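PDB 4KPP: Sodium/calcium exchanger membrane region domain-containing protein from Archaeoglobus fulgidus, which probably exchanges protons for calcium ions across the membrane, as a CAX-type member of the sodium/calcium exchanger family. Local coordinates for residues Met104-Trp116 with Leu278-Ile290. Sequence-based numbering, arbitrary orientation.
Sequences MTGANRLLIGIGW and LISSKVNQWTLLI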
ATOM      1  N   MET A 104       9.358  -2.181   3.083  1.00 22.37           N
ATOM      2  CA  MET A 104       8.178  -2.992   2.822  1.00 18.90           C
ATOM      3  C   MET A 104       7.364  -3.219   4.095  1.00 19.98           C
ATOM      4  O   MET A 104       6.137  -3.103   4.093  1.00 21.62           O
ATOM      5  CB  MET A 104       8.604  -4.335   2.234  1.00 20.22           C
ATOM      6  CG  MET A 104       7.469  -5.169   1.679  1.00 24.14           C
ATOM      7  SD  MET A 104       7.424  -6.800   2.439  1.00 55.00           S
ATOM      8  CE  MET A 104       6.610  -6.424   3.967  1.00 13.20           C
ATOM      9  N   THR A 105       8.053  -3.563   5.178  1.00 20.29           N
ATOM     10  CA  THR A 105       7.393  -3.811   6.453  1.00 22.47           C
ATOM     11  C   THR A 105       6.838  -2.510   7.023  1.00 23.76           C
ATOM     12  O   THR A 105       5.762  -2.489   7.628  1.00 23.43           O
ATOM     13  CB  THR A 105       8.348  -4.464   7.470  1.00 26.16           C
ATOM     14  OG1 THR A 105       9.546  -3.684   7.574  1.00 29.88           O
ATOM     15  CG2 THR A 105       8.707  -5.883   7.033  1.00 23.83           C
ATOM     16  N   GLY A 106       7.576  -1.424   6.818  1.00 21.77           N
ATOM     17  CA  GLY A 106       7.117  -0.112   7.230  1.00 21.75           C
ATOM     18  C   GLY A 106       5.822   0.259   6.537  1.00 22.11           C
ATOM     19  O   GLY A 106       4.872   0.714   7.177  1.00 23.75           O
ATOM     20  N   ALA A 107       5.783   0.050   5.225  1.00 17.93           N
ATOM     21  CA  ALA A 107       4.597   0.360   4.436  1.00 19.33           C
ATOM     22  C   ALA A 107       3.381  -0.410   4.944  1.00 22.73           C
ATOM     23  O   ALA A 107       2.321   0.175   5.166  1.00 22.18           O
ATOM     24  CB  ALA A 107       4.843   0.073   2.960  1.00 16.49           C
ATOM     25  N   ASN A 108       3.550  -1.716   5.142  1.00 23.08           N
ATOM     26  CA  ASN A 108       2.470  -2.576   5.622  1.00 18.94           C
ATOM     27  C   ASN A 108       1.943  -2.188   6.995  1.00 16.97           C
ATOM     28  O   ASN A 108       0.737  -2.072   7.190  1.00 19.38           O
ATOM     29  CB  ASN A 108       2.911  -4.042   5.645  1.00 17.96           C
ATOM     30  CG  ASN A 108       2.779  -4.709   4.297  1.00 15.97           C
ATOM     31  OD1 ASN A 108       1.756  -5.318   3.990  1.00 23.05           O
ATOM     32  ND2 ASN A 108       3.812  -4.591   3.478  1.00 14.76           N
ATOM     33  N   ARG A 109       2.850  -1.998   7.946  1.00 20.79           N
ATOM     34  CA  ARG A 109       2.452  -1.712   9.320  1.00 23.44           C
ATOM     35  C   ARG A 109       1.855  -0.316   9.477  1.00 25.42           C
ATOM     36  O   ARG A 109       0.929  -0.113  10.267  1.00 32.57           O
ATOM     37  CB  ARG A 109       3.620  -1.932  10.288  1.00 24.00           C
ATOM     38  CG  ARG A 109       4.131  -3.369  10.299  1.00 22.30           C
ATOM     39  CD  ARG A 109       4.572  -3.811  11.690  1.00 21.07           C
ATOM     40  NE  ARG A 109       5.668  -2.998  12.209  1.00 23.70           N
ATOM     41  CZ  ARG A 109       6.953  -3.231  11.964  1.00 20.57           C
ATOM     42  NH1 ARG A 109       7.309  -4.253  11.200  1.00 23.56           N
ATOM     43  NH2 ARG A 109       7.881  -2.438  12.479  1.00 18.73           N
ATOM     44  N   LEU A 110       2.377   0.636   8.712  1.00 24.21           N
ATOM     45  CA  LEU A 110       1.856   1.998   8.722  1.00 31.31           C
ATOM     46  C   LEU A 110       0.440   2.023   8.166  1.00 29.31           C
ATOM     47  O   LEU A 110      -0.412   2.774   8.636  1.00 31.03           O
ATOM     48  CB  LEU A 110       2.746   2.914   7.884  1.00 36.69           C
ATOM     49  CG  LEU A 110       2.391   4.401   7.867  1.00 39.19           C
ATOM     50  CD1 LEU A 110       3.110   5.140   8.989  1.00 39.27           C
ATOM     51  CD2 LEU A 110       2.703   5.016   6.509  1.00 38.05           C
ATOM     52  N   LEU A 111       0.201   1.191   7.159  1.00 24.01           N
ATOM     53  CA  LEU A 111      -1.091   1.135   6.492  1.00 25.05           C
ATOM     54  C   LEU A 111      -2.182   0.704   7.468  1.00 24.86           C
ATOM     55  O   LEU A 111      -3.269   1.274   7.496  1.00 27.59           O
ATOM     56  CB  LEU A 111      -1.027   0.144   5.334  1.00 24.97           C
ATOM     57  CG  LEU A 111      -1.831   0.390   4.060  1.00 26.28           C
ATOM     58  CD1 LEU A 111      -2.221  -0.951   3.460  1.00 24.17           C
ATOM     59  CD2 LEU A 111      -3.055   1.280   4.271  1.00 25.12           C
ATOM     60  N   ILE A 112      -1.888  -0.313   8.266  1.00 25.15           N
ATOM     61  CA  ILE A 112      -2.853  -0.811   9.232  1.00 28.83           C
ATOM     62  C   ILE A 112      -2.837   0.020  10.505  1.00 29.14           C
ATOM     63  O   ILE A 112      -3.882   0.480  10.964  1.00 32.48           O
ATOM     64  CB  ILE A 112      -2.599  -2.295   9.568  1.00 29.87           C
ATOM     65  CG1 ILE A 112      -2.786  -3.149   8.313  1.00 24.95           C
ATOM     66  CG2 ILE A 112      -3.528  -2.761  10.690  1.00 29.03           C
ATOM     67  CD1 ILE A 112      -2.510  -4.610   8.526  1.00 24.82           C
ATOM     68  N   GLY A 113      -1.647   0.221  11.064  1.00 28.93           N
ATOM     69  CA  GLY A 113      -1.498   0.940  12.316  1.00 29.96           C
ATOM     70  C   GLY A 113      -1.981   2.377  12.261  1.00 28.43           C
ATOM     71  O   GLY A 113      -2.601   2.866  13.204  1.00 28.35           O
ATOM     72  N   ILE A 114      -1.695   3.053  11.155  1.00 32.28           N
ATOM     73  CA  ILE A 114      -2.107   4.440  10.977  1.00 35.69           C
ATOM     74  C   ILE A 114      -3.325   4.560  10.065  1.00 34.49           C
ATOM     75  O   ILE A 114      -4.364   5.063  10.478  1.00 37.79           O
ATOM     76  CB  ILE A 114      -0.952   5.305  10.423  1.00 39.07           C
ATOM     77  CG1 ILE A 114       0.196   5.367  11.434  1.00 39.77           C
ATOM     78  CG2 ILE A 114      -1.441   6.706  10.073  1.00 41.39           C
ATOM     79  CD1 ILE A 114      -0.184   5.992  12.765  1.00 39.87           C
ATOM     80  N   GLY A 115      -3.190   4.085   8.830  1.00 32.08           N
ATOM     81  CA  GLY A 115      -4.243   4.194   7.833  1.00 29.26           C
ATOM     82  C   GLY A 115      -5.608   3.660   8.238  1.00 30.13           C
ATOM     83  O   GLY A 115      -6.581   4.416   8.274  1.00 27.35           O
ATOM     84  N   TRP A 116      -5.689   2.366   8.539  1.00 30.52           N
ATOM     85  CA  TRP A 116      -6.957   1.748   8.930  1.00 31.16           C
ATOM     86  C   TRP A 116      -7.562   2.406  10.165  1.00 33.95           C
ATOM     87  O   TRP A 116      -8.771   2.609  10.239  1.00 37.65           O
ATOM     88  CB  TRP A 116      -6.787   0.253   9.207  1.00 28.12           C
ATOM     89  CG  TRP A 116      -6.501  -0.586   8.005  1.00 25.20           C
ATOM     90  CD1 TRP A 116      -6.049  -0.159   6.788  1.00 25.97           C
ATOM     91  CD2 TRP A 116      -6.647  -2.006   7.902  1.00 21.63           C
ATOM     92  NE1 TRP A 116      -5.901  -1.228   5.937  1.00 25.77           N
ATOM     93  CE2 TRP A 116      -6.264  -2.372   6.598  1.00 24.63           C
ATOM     94  CE3 TRP A 116      -7.068  -3.003   8.788  1.00 20.36           C
ATOM     95  CZ2 TRP A 116      -6.287  -3.695   6.160  1.00 24.19           C
ATOM     96  CZ3 TRP A 116      -7.088  -4.311   8.351  1.00 25.19           C
ATOM     97  CH2 TRP A 116      -6.701  -4.647   7.050  1.00 23.86           C
ATOM     98  N   LEU A 278      -8.511   0.299   1.227  1.00 29.97           N
ATOM     99  CA  LEU A 278      -7.434   0.186   2.206  1.00 29.94           C
ATOM    100  C   LEU A 278      -7.121  -1.270   2.535  1.00 26.78           C
ATOM    101  O   LEU A 278      -5.965  -1.633   2.757  1.00 27.95           O
ATOM    102  CB  LEU A 278      -7.788   0.938   3.488  1.00 31.29           C
ATOM    103  CG  LEU A 278      -7.892   2.460   3.405  1.00 35.33           C
ATOM    104  CD1 LEU A 278      -8.065   3.034   4.796  1.00 37.11           C
ATOM    105  CD2 LEU A 278      -6.672   3.058   2.722  1.00 36.47           C
ATOM    106  N   ILE A 279      -8.157  -2.098   2.574  1.00 24.73           N
ATOM    107  CA  ILE A 279      -7.984  -3.516   2.864  1.00 26.92           C
ATOM    108  C   ILE A 279      -7.359  -4.237   1.671  1.00 25.26           C
ATOM    109  O   ILE A 279      -6.454  -5.056   1.837  1.00 25.33           O
ATOM    110  CB  ILE A 279      -9.321  -4.171   3.270  1.00 27.33           C
ATOM    111  CG1 ILE A 279      -9.783  -3.618   4.625  1.00 27.61           C
ATOM    112  CG2 ILE A 279      -9.193  -5.693   3.304  1.00 23.25           C
ATOM    113  CD1 ILE A 279     -11.214  -3.964   4.988  1.00 17.61           C
ATOM    114  N   SER A 280      -7.831  -3.910   0.471  1.00 25.96           N
ATOM    115  CA  SER A 280      -7.275  -4.469  -0.759  1.00 25.97           C
ATOM    116  C   SER A 280      -5.845  -3.990  -1.001  1.00 21.83           C
ATOM    117  O   SER A 280      -5.021  -4.727  -1.537  1.00 24.27           O
ATOM    118  CB  SER A 280      -8.156  -4.121  -1.964  1.00 25.31           C
ATOM    119  OG  SER A 280      -7.591  -4.620  -3.164  1.00 27.85           O
ATOM    120  N   SER A 281      -5.557  -2.753  -0.611  1.00 17.54           N
ATOM    121  CA  SER A 281      -4.208  -2.212  -0.728  1.00 18.52           C
ATOM    122  C   SER A 281      -3.260  -2.965   0.196  1.00 22.01           C
ATOM    123  O   SER A 281      -2.092  -3.183  -0.140  1.00 18.81           O
ATOM    124  CB  SER A 281      -4.188  -0.721  -0.395  1.00 19.97           C
ATOM    125  OG  SER A 281      -2.868  -0.211  -0.432  1.00 24.66           O
ATOM    126  N   LYS A 282      -3.766  -3.348   1.366  1.00 22.16           N
ATOM    127  CA  LYS A 282      -3.011  -4.207   2.270  1.00 21.85           C
ATOM    128  C   LYS A 282      -2.714  -5.533   1.587  1.00 19.52           C
ATOM    129  O   LYS A 282      -1.615  -6.058   1.710  1.00 20.96           O
ATOM    130  CB  LYS A 282      -3.764  -4.423   3.589  1.00 23.68           C
ATOM    131  CG  LYS A 282      -3.240  -5.574   4.453  1.00 19.62           C
ATOM    132  CD  LYS A 282      -1.795  -5.373   4.900  1.00 17.66           C
ATOM    133  CE  LYS A 282      -1.291  -6.611   5.637  1.00 22.79           C
ATOM    134  NZ  LYS A 282       0.141  -6.521   6.039  1.00 25.73           N
ATOM    135  N   VAL A 283      -3.684  -6.058   0.846  1.00 20.38           N
ATOM    136  CA  VAL A 283      -3.502  -7.331   0.150  1.00 23.95           C
ATOM    137  C   VAL A 283      -2.321  -7.295  -0.822  1.00 24.66           C
ATOM    138  O   VAL A 283      -1.435  -8.148  -0.745  1.00 24.00           O
ATOM    139  CB  VAL A 283      -4.785  -7.782  -0.597  1.00 19.93           C
ATOM    140  CG1 VAL A 283      -4.541  -9.088  -1.347  1.00 14.59           C
ATOM    141  CG2 VAL A 283      -5.938  -7.937   0.375  1.00 16.62           C
ATOM    142  N   ASN A 284      -2.293  -6.317  -1.729  1.00 23.08           N
ATOM    143  CA  ASN A 284      -1.200  -6.265  -2.706  1.00 22.35           C
ATOM    144  C   ASN A 284       0.160  -5.968  -2.074  1.00 23.93           C
ATOM    145  O   ASN A 284       1.180  -6.524  -2.488  1.00 22.41           O
ATOM    146  CB  ASN A 284      -1.498  -5.321  -3.888  1.00 20.90           C
ATOM    147  CG  ASN A 284      -1.348  -3.851  -3.536  1.00 19.36           C
ATOM    148  OD1 ASN A 284      -0.236  -3.349  -3.373  1.00 20.67           O
ATOM    149  ND2 ASN A 284      -2.469  -3.145  -3.457  1.00 16.83           N
ATOM    150  N   GLN A 285       0.171  -5.110  -1.059  1.00 22.77           N
ATOM    151  CA  GLN A 285       1.421  -4.765  -0.391  1.00 24.13           C
ATOM    152  C   GLN A 285       1.949  -5.923   0.454  1.00 22.88           C
ATOM    153  O   GLN A 285       3.134  -5.977   0.785  1.00 21.64           O
ATOM    154  CB  GLN A 285       1.267  -3.488   0.440  1.00 23.44           C
ATOM    155  CG  GLN A 285       1.063  -2.247  -0.423  1.00 29.72           C
ATOM    156  CD  GLN A 285       0.946  -0.970   0.380  1.00 32.48           C
ATOM    157  OE1 GLN A 285       1.936  -0.462   0.903  1.00 39.38           O
ATOM    158  NE2 GLN A 285      -0.268  -0.438   0.474  1.00 31.85           N
ATOM    159  N   TRP A 286       1.064  -6.858   0.779  1.00 21.01           N
ATOM    160  CA  TRP A 286       1.430  -8.002   1.602  1.00 25.22           C
ATOM    161  C   TRP A 286       1.540  -9.259   0.740  1.00 28.48           C
ATOM    162  O   TRP A 286       1.680 -10.367   1.253  1.00 29.95           O
ATOM    163  CB  TRP A 286       0.405  -8.179   2.728  1.00 22.54           C
ATOM    164  CG  TRP A 286       0.808  -9.097   3.847  1.00 22.02           C
ATOM    165  CD1 TRP A 286       0.045 -10.083   4.404  1.00 22.64           C
ATOM    166  CD2 TRP A 286       2.057  -9.109   4.557  1.00 22.45           C
ATOM    167  NE1 TRP A 286       0.738 -10.709   5.410  1.00 23.71           N
ATOM    168  CE2 TRP A 286       1.975 -10.133   5.524  1.00 21.15           C
ATOM    169  CE3 TRP A 286       3.235  -8.359   4.469  1.00 22.04           C
ATOM    170  CZ2 TRP A 286       3.024 -10.424   6.394  1.00 20.94           C
ATOM    171  CZ3 TRP A 286       4.275  -8.653   5.333  1.00 23.14           C
ATOM    172  CH2 TRP A 286       4.162  -9.674   6.284  1.00 24.25           C
ATOM    173  N   THR A 287       1.481  -9.069  -0.576  1.00 29.40           N
ATOM    174  CA  THR A 287       1.645 -10.160  -1.537  1.00 28.18           C
ATOM    175  C   THR A 287       2.553  -9.755  -2.699  1.00 27.35           C
ATOM    176  O   THR A 287       3.727 -10.126  -2.736  1.00 24.27           O
ATOM    177  CB  THR A 287       0.290 -10.660  -2.102  1.00 25.21           C
ATOM    178  OG1 THR A 287      -0.456  -9.558  -2.637  1.00 21.58           O
ATOM    179  CG2 THR A 287      -0.532 -11.350  -1.013  1.00 24.88           C
ATOM    180  N   LEU A 288       1.999  -8.990  -3.638  1.00 24.99           N
ATOM    181  CA  LEU A 288       2.732  -8.551  -4.826  1.00 24.44           C
ATOM    182  C   LEU A 288       4.013  -7.785  -4.490  1.00 27.84           C
ATOM    183  O   LEU A 288       5.039  -7.959  -5.152  1.00 29.27           O
ATOM    184  CB  LEU A 288       1.833  -7.696  -5.728  1.00 23.69           C
ATOM    185  CG  LEU A 288       2.462  -7.225  -7.044  1.00 26.42           C
ATOM    186  CD1 LEU A 288       2.694  -8.394  -7.998  1.00 25.39           C
ATOM    187  CD2 LEU A 288       1.614  -6.147  -7.703  1.00 29.25           C
ATOM    188  N   LEU A 289       3.948  -6.943  -3.462  1.00 24.52           N
ATOM    189  CA  LEU A 289       5.088  -6.126  -3.064  1.00 22.15           C
ATOM    190  C   LEU A 289       6.266  -6.991  -2.626  1.00 24.82           C
ATOM    191  O   LEU A 289       7.406  -6.741  -3.016  1.00 25.92           O
ATOM    192  CB  LEU A 289       4.697  -5.181  -1.927  1.00 19.06           C
ATOM    193  CG  LEU A 289       5.253  -3.752  -1.958  1.00 21.96           C
ATOM    194  CD1 LEU A 289       5.384  -3.190  -0.546  1.00 19.12           C
ATOM    195  CD2 LEU A 289       6.578  -3.650  -2.705  1.00 19.90           C
ATOM    196  N   ILE A 290       5.986  -7.999  -1.807  1.00 25.60           N
ATOM    197  CA  ILE A 290       7.034  -8.887  -1.320  1.00 28.98           C
ATOM    198  C   ILE A 290       7.687  -9.625  -2.483  1.00 27.34           C
ATOM    199  O   ILE A 290       8.910  -9.710  -2.566  1.00 28.22           O
ATOM    200  CB  ILE A 290       6.496  -9.908  -0.305  1.00 29.10           C
ATOM    201  CG1 ILE A 290       5.599  -9.216   0.723  1.00 28.34           C
ATOM    202  CG2 ILE A 290       7.650 -10.642   0.372  1.00 29.28           C
ATOM    203  CD1 ILE A 290       5.030 -10.146   1.775  1.00 28.17           C
TER
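Lys282 reaches across to Asn108 where two nearly antiparallel helices, one from each Sodium/calcium exchanger family region, pack knobs-into-holes in the transporter's buried centre. The lysine is a knob among Asn108, Leu111, Ile112 and Trp116. Lys282 CB lies against Leu111 CD1 and 3.7 Å from Trp116 CZ2. CG runs beside Trp116 CZ2; there the chain bends (chi2 62°) and climbs along Ile112, whose CD1 is 3.7 Å from Lys282 CE. Lys282 NZ ends above the rim of one Trp286 ring face and donates to Asn108 OD1 (2.9 Å), from 24° off the carbonyl plane; it also hydrogen-bonds Ser324 OG of helix 311-331. The Asn108 amide works both ways: ND2 gives nearly straight bonds to Met104 O in its own helix and to Gln285 O (3.1 Å), both in the amide plane, which fixes the flip of the group. A leucine at Asn108 would probably leave Lys282 NZ with one partner fewer and Gln285 O, near the helix end, without its side-chain donor. Leu111 is the reciprocal knob, among Leu278, Ser281, Lys282 and Gln285. Farther along, Trp116 NE1 bonds weakly to Leu278 O, while Ile279 CG1 sits over one face of the Trp116 indole, a CH-pi contact 4.2 Å from the six-membered ring's centroid.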